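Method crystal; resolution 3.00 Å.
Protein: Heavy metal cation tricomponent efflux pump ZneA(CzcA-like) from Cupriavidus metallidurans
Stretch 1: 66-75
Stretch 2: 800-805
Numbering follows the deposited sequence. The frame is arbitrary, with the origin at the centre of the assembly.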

ATOM      1  N   THR C  66     -27.115  -3.867  10.948  1.00 51.88           N
ATOM      2  CA  THR C  66     -26.837  -4.079   9.532  1.00 48.17           C
ATOM      3  C   THR C  66     -27.134  -2.839   8.689  1.00 49.07           C
ATOM      4  O   THR C  66     -26.436  -2.564   7.718  1.00 42.77           O
ATOM      5  CB  THR C  66     -27.629  -5.280   8.979  1.00 40.90           C
ATOM      6  OG1 THR C  66     -27.404  -6.422   9.812  1.00 36.75           O
ATOM      7  CG2 THR C  66     -27.192  -5.611   7.568  1.00 38.41           C
ATOM      8  N   ILE C  67     -28.162  -2.086   9.072  1.00 53.71           N
ATOM      9  CA  ILE C  67     -28.588  -0.921   8.294  1.00 63.35           C
ATOM     10  C   ILE C  67     -27.588   0.253   8.230  1.00 73.99           C
ATOM     11  O   ILE C  67     -27.207   0.668   7.131  1.00 80.00           O
ATOM     12  CB  ILE C  67     -29.988  -0.428   8.720  1.00 62.44           C
ATOM     13  CG1 ILE C  67     -31.023  -1.514   8.455  1.00 55.93           C
ATOM     14  CG2 ILE C  67     -30.363   0.831   7.956  1.00 65.99           C
ATOM     15  CD1 ILE C  67     -31.363  -1.663   6.993  1.00 53.44           C
ATOM     16  N   PRO C  68     -27.155   0.791   9.391  1.00 73.10           N
ATOM     17  CA  PRO C  68     -26.233   1.936   9.316  1.00 71.98           C
ATOM     18  C   PRO C  68     -24.844   1.536   8.802  1.00 60.02           C
ATOM     19  O   PRO C  68     -24.155   2.324   8.130  1.00 50.70           O
ATOM     20  CB  PRO C  68     -26.145   2.396  10.772  1.00 76.82           C
ATOM     21  CG  PRO C  68     -26.381   1.159  11.565  1.00 64.54           C
ATOM     22  CD  PRO C  68     -27.403   0.383  10.788  1.00 65.53           C
ATOM     23  N   LEU C  69     -24.447   0.311   9.136  1.00 51.61           N
ATOM     24  CA  LEU C  69     -23.242  -0.291   8.597  1.00 45.76           C
ATOM     25  C   LEU C  69     -23.347  -0.352   7.087  1.00 46.13           C
ATOM     26  O   LEU C  69     -22.398  -0.040   6.390  1.00 55.97           O
ATOM     27  CB  LEU C  69     -23.041  -1.696   9.154  1.00 43.25           C
ATOM     28  CG  LEU C  69     -22.078  -1.842  10.325  1.00 42.69           C
ATOM     29  CD1 LEU C  69     -22.546  -1.026  11.518  1.00 52.16           C
ATOM     30  CD2 LEU C  69     -21.930  -3.305  10.698  1.00 40.32           C
ATOM     31  N   GLU C  70     -24.508  -0.754   6.581  1.00 47.47           N
ATOM     32  CA  GLU C  70     -24.717  -0.817   5.140  1.00 62.72           C
ATOM     33  C   GLU C  70     -24.636   0.580   4.529  1.00 79.91           C
ATOM     34  O   GLU C  70     -24.100   0.750   3.432  1.00 85.24           O
ATOM     35  CB  GLU C  70     -26.051  -1.495   4.802  1.00 74.76           C
ATOM     36  CG  GLU C  70     -26.231  -1.815   3.322  1.00 82.45           C
ATOM     37  CD  GLU C  70     -27.383  -2.768   3.056  1.00 80.37           C
ATOM     38  OE1 GLU C  70     -27.851  -2.830   1.897  1.00 82.75           O
ATOM     39  OE2 GLU C  70     -27.810  -3.463   4.002  1.00 72.91           O
ATOM     40  N   ARG C  71     -25.151   1.575   5.252  1.00 90.36           N
ATOM     41  CA  ARG C  71     -25.056   2.969   4.818  1.00 91.20           C
ATOM     42  C   ARG C  71     -23.604   3.412   4.624  1.00 83.24           C
ATOM     43  O   ARG C  71     -23.227   3.858   3.540  1.00 78.84           O
ATOM     44  CB  ARG C  71     -25.759   3.907   5.805  1.00 95.89           C
ATOM     45  CG  ARG C  71     -27.253   3.666   5.963  1.00102.70           C
ATOM     46  CD  ARG C  71     -27.912   4.812   6.721  1.00108.29           C
ATOM     47  NE  ARG C  71     -29.333   4.581   6.964  1.00110.14           N
ATOM     48  CZ  ARG C  71     -29.849   4.271   8.149  1.00111.71           C
ATOM     49  NH1 ARG C  71     -29.061   4.152   9.211  1.00109.76           N
ATOM     50  NH2 ARG C  71     -31.158   4.083   8.274  1.00110.36           N
ATOM     51  N   GLU C  72     -22.786   3.290   5.668  1.00 80.69           N
ATOM     52  CA  GLU C  72     -21.387   3.718   5.554  1.00 90.30           C
ATOM     53  C   GLU C  72     -20.549   2.857   4.592  1.00 71.70           C
ATOM     54  O   GLU C  72     -19.832   3.377   3.739  1.00 54.05           O
ATOM     55  CB  GLU C  72     -20.719   3.826   6.932  1.00106.51           C
ATOM     56  CG  GLU C  72     -20.952   2.644   7.863  1.00111.95           C
ATOM     57  CD  GLU C  72     -20.467   2.915   9.279  1.00116.81           C
ATOM     58  OE1 GLU C  72     -21.080   2.397  10.238  1.00115.83           O
ATOM     59  OE2 GLU C  72     -19.470   3.650   9.432  1.00120.81           O
ATOM     60  N   ILE C  73     -20.662   1.543   4.729  1.00 61.26           N
ATOM     61  CA  ILE C  73     -19.909   0.600   3.909  1.00 48.87           C
ATOM     62  C   ILE C  73     -20.266   0.658   2.415  1.00 55.40           C
ATOM     63  O   ILE C  73     -19.418   0.391   1.564  1.00 56.65           O
ATOM     64  CB  ILE C  73     -20.062  -0.838   4.457  1.00 49.94           C
ATOM     65  CG1 ILE C  73     -19.492  -0.921   5.875  1.00 55.85           C
ATOM     66  CG2 ILE C  73     -19.376  -1.858   3.565  1.00 48.96           C
ATOM     67  CD1 ILE C  73     -19.635  -2.291   6.504  1.00 61.72           C
ATOM     68  N   MET C  74     -21.507   1.023   2.090  1.00 61.91           N
ATOM     69  CA  MET C  74     -21.914   1.141   0.683  1.00 61.86           C
ATOM     70  C   MET C  74     -20.987   2.087  -0.084  1.00 62.22           C
ATOM     71  O   MET C  74     -20.784   1.933  -1.288  1.00 57.69           O
ATOM     72  CB  MET C  74     -23.370   1.610   0.571  1.00 53.00           C
ATOM     73  CG  MET C  74     -23.884   1.796  -0.859  1.00 75.68           C
ATOM     74  SD  MET C  74     -24.074   0.267  -1.804  1.00 90.18           S
ATOM     75  CE  MET C  74     -24.547   0.900  -3.411  1.00 55.11           C
ATOM     76  N   GLY C  75     -20.407   3.044   0.631  1.00 60.27           N
ATOM     77  CA  GLY C  75     -19.539   4.035   0.027  1.00 58.38           C
ATOM     78  C   GLY C  75     -18.066   3.669  -0.056  1.00 60.10           C
ATOM     79  O   GLY C  75     -17.252   4.508  -0.440  1.00 66.36           O
ATOM     80  N   THR C 800     -32.322 -10.760   4.528  1.00 34.51           N
ATOM     81  CA  THR C 800     -31.252 -10.545   3.559  1.00 38.85           C
ATOM     82  C   THR C 800     -31.447  -9.260   2.758  1.00 45.98           C
ATOM     83  O   THR C 800     -32.389  -9.142   1.975  1.00 53.93           O
ATOM     84  CB  THR C 800     -31.100 -11.741   2.582  1.00 49.56           C
ATOM     85  OG1 THR C 800     -32.233 -11.810   1.710  1.00 58.63           O
ATOM     86  CG2 THR C 800     -30.980 -13.046   3.341  1.00 32.36           C
ATOM     87  N   ARG C 801     -30.548  -8.300   2.953  1.00 52.87           N
ATOM     88  CA  ARG C 801     -30.613  -7.033   2.226  1.00 56.51           C
ATOM     89  C   ARG C 801     -29.460  -6.900   1.230  1.00 77.90           C
ATOM     90  O   ARG C 801     -28.287  -6.984   1.605  1.00 79.52           O
ATOM     91  CB  ARG C 801     -30.630  -5.850   3.198  1.00 46.37           C
ATOM     92  CG  ARG C 801     -31.865  -4.969   3.076  1.00 57.43           C
ATOM     93  CD  ARG C 801     -31.890  -3.866   4.126  1.00 65.60           C
ATOM     94  NE  ARG C 801     -30.918  -2.805   3.865  1.00 82.28           N
ATOM     95  CZ  ARG C 801     -31.220  -1.615   3.349  1.00 83.80           C
ATOM     96  NH1 ARG C 801     -32.476  -1.323   3.031  1.00 91.38           N
ATOM     97  NH2 ARG C 801     -30.267  -0.713   3.153  1.00 69.78           N
ATOM     98  N   GLU C 802     -29.805  -6.704  -0.041  1.00 86.75           N
ATOM     99  CA  GLU C 802     -28.811  -6.573  -1.107  1.00 87.13           C
ATOM    100  C   GLU C 802     -29.026  -5.301  -1.908  1.00 86.52           C
ATOM    101  O   GLU C 802     -30.110  -5.085  -2.450  1.00 98.40           O
ATOM    102  CB  GLU C 802     -28.867  -7.774  -2.049  1.00 85.34           C
ATOM    103  CG  GLU C 802     -28.259  -7.511  -3.418  1.00 83.19           C
ATOM    104  CD  GLU C 802     -28.376  -8.702  -4.344  1.00 86.99           C
ATOM    105  OE1 GLU C 802     -28.739  -8.504  -5.525  1.00 90.81           O
ATOM    106  OE2 GLU C 802     -28.106  -9.836  -3.890  1.00 79.90           O
ATOM    107  N   MET C 803     -27.984  -4.479  -1.993  1.00 81.68           N
ATOM    108  CA  MET C 803     -28.067  -3.176  -2.648  1.00 85.66           C
ATOM    109  C   MET C 803     -29.176  -2.333  -2.037  1.00 83.63           C
ATOM    110  O   MET C 803     -29.911  -1.645  -2.749  1.00 79.82           O
ATOM    111  CB  MET C 803     -28.286  -3.325  -4.156  1.00 94.23           C
ATOM    112  CG  MET C 803     -27.034  -3.687  -4.920  1.00 98.60           C
ATOM    113  SD  MET C 803     -25.706  -2.528  -4.565  1.00 81.95           S
ATOM    114  CE  MET C 803     -24.423  -3.158  -5.630  1.00 63.04           C
ATOM    115  N   ASN C 804     -29.294  -2.412  -0.713  1.00 81.18           N
ATOM    116  CA  ASN C 804     -30.279  -1.644   0.042  1.00 71.14           C
ATOM    117  C   ASN C 804     -31.708  -1.990  -0.342  1.00 64.84           C
ATOM    118  O   ASN C 804     -32.580  -1.125  -0.418  1.00 74.56           O
ATOM    119  CB  ASN C 804     -30.004  -0.153  -0.102  1.00 74.14           C
ATOM    120  CG  ASN C 804     -28.529   0.158  -0.048  1.00 72.93           C
ATOM    121  OD1 ASN C 804     -27.982   0.786  -0.952  1.00 80.24           O
ATOM    122  ND2 ASN C 804     -27.867  -0.312   1.001  1.00 50.14           N
ATOM    123  N   LYS C 805     -31.931  -3.275  -0.583  1.00 64.86           N
ATOM    124  CA  LYS C 805     -33.242  -3.792  -0.934  1.00 67.18           C
ATOM    125  C   LYS C 805     -33.484  -5.109  -0.204  1.00 61.67           C
ATOM    126  O   LYS C 805     -32.672  -6.035  -0.285  1.00 61.19           O
ATOM    127  CB  LYS C 805     -33.335  -4.017  -2.444  1.00 81.97           C
ATOM    128  CG  LYS C 805     -33.084  -2.777  -3.298  1.00 92.03           C
ATOM    129  CD  LYS C 805     -32.997  -3.139  -4.773  1.00 94.43           C
ATOM    130  CE  LYS C 805     -32.765  -1.912  -5.636  1.00101.57           C
ATOM    131  NZ  LYS C 805     -32.647  -2.277  -7.075  1.00109.23           N
TER

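The contact between these two stretches, more than 700 residues apart in one chain, is a small polar junction centred on a single helix carboxylate, with apolar side chains beside it. It illustrates a general principle: a buried acid is best accommodated when each of its oxygens finds a donor. Glu-70 points its CA-to-CB bond toward the other stretch, and its side chain, with chi1 and chi2 both t, reaches out from the helix in an extended form. Its two oxygens meet different partners. OE2 of Glu-70 lies 3.2 Å from NE of Arg-801, and the N-H...O angle of 165° makes this a nearly straight hydrogen bond within a salt bridge, so charge and direction work together. OE1 of Glu-70 faces the turn that follows the strand, where it accepts two hydrogen bonds from Asn-804, one from the side-chain ND2 at 2.7 Å and one from the backbone N at 3.0 Å. Both are weak: the angles, 116° and 129°, are strongly bent, so the short distances overstate their quality. In this turn Met-803 and Asn-804 both have positive phi, and N of Glu-802 hydrogen-bonds to O of Lys-805 at 3.0 Å.

Apolar atoms complete the contact. Ile-67, three residues and roughly one turn before Glu-70, brings CD1 to 3.4 Å from NE of Arg-801, over one face of the guanidinium, whereas the carboxylate oxygen OE2 of Glu-70 sits at its edge, near the plane. The cation thus uses its edge for charge and a face for packing. Farther along the stretch, CE of Met-74 touches SD of Met-803 at 3.8 Å, although the CA-to-CB bond of Met-803 points away.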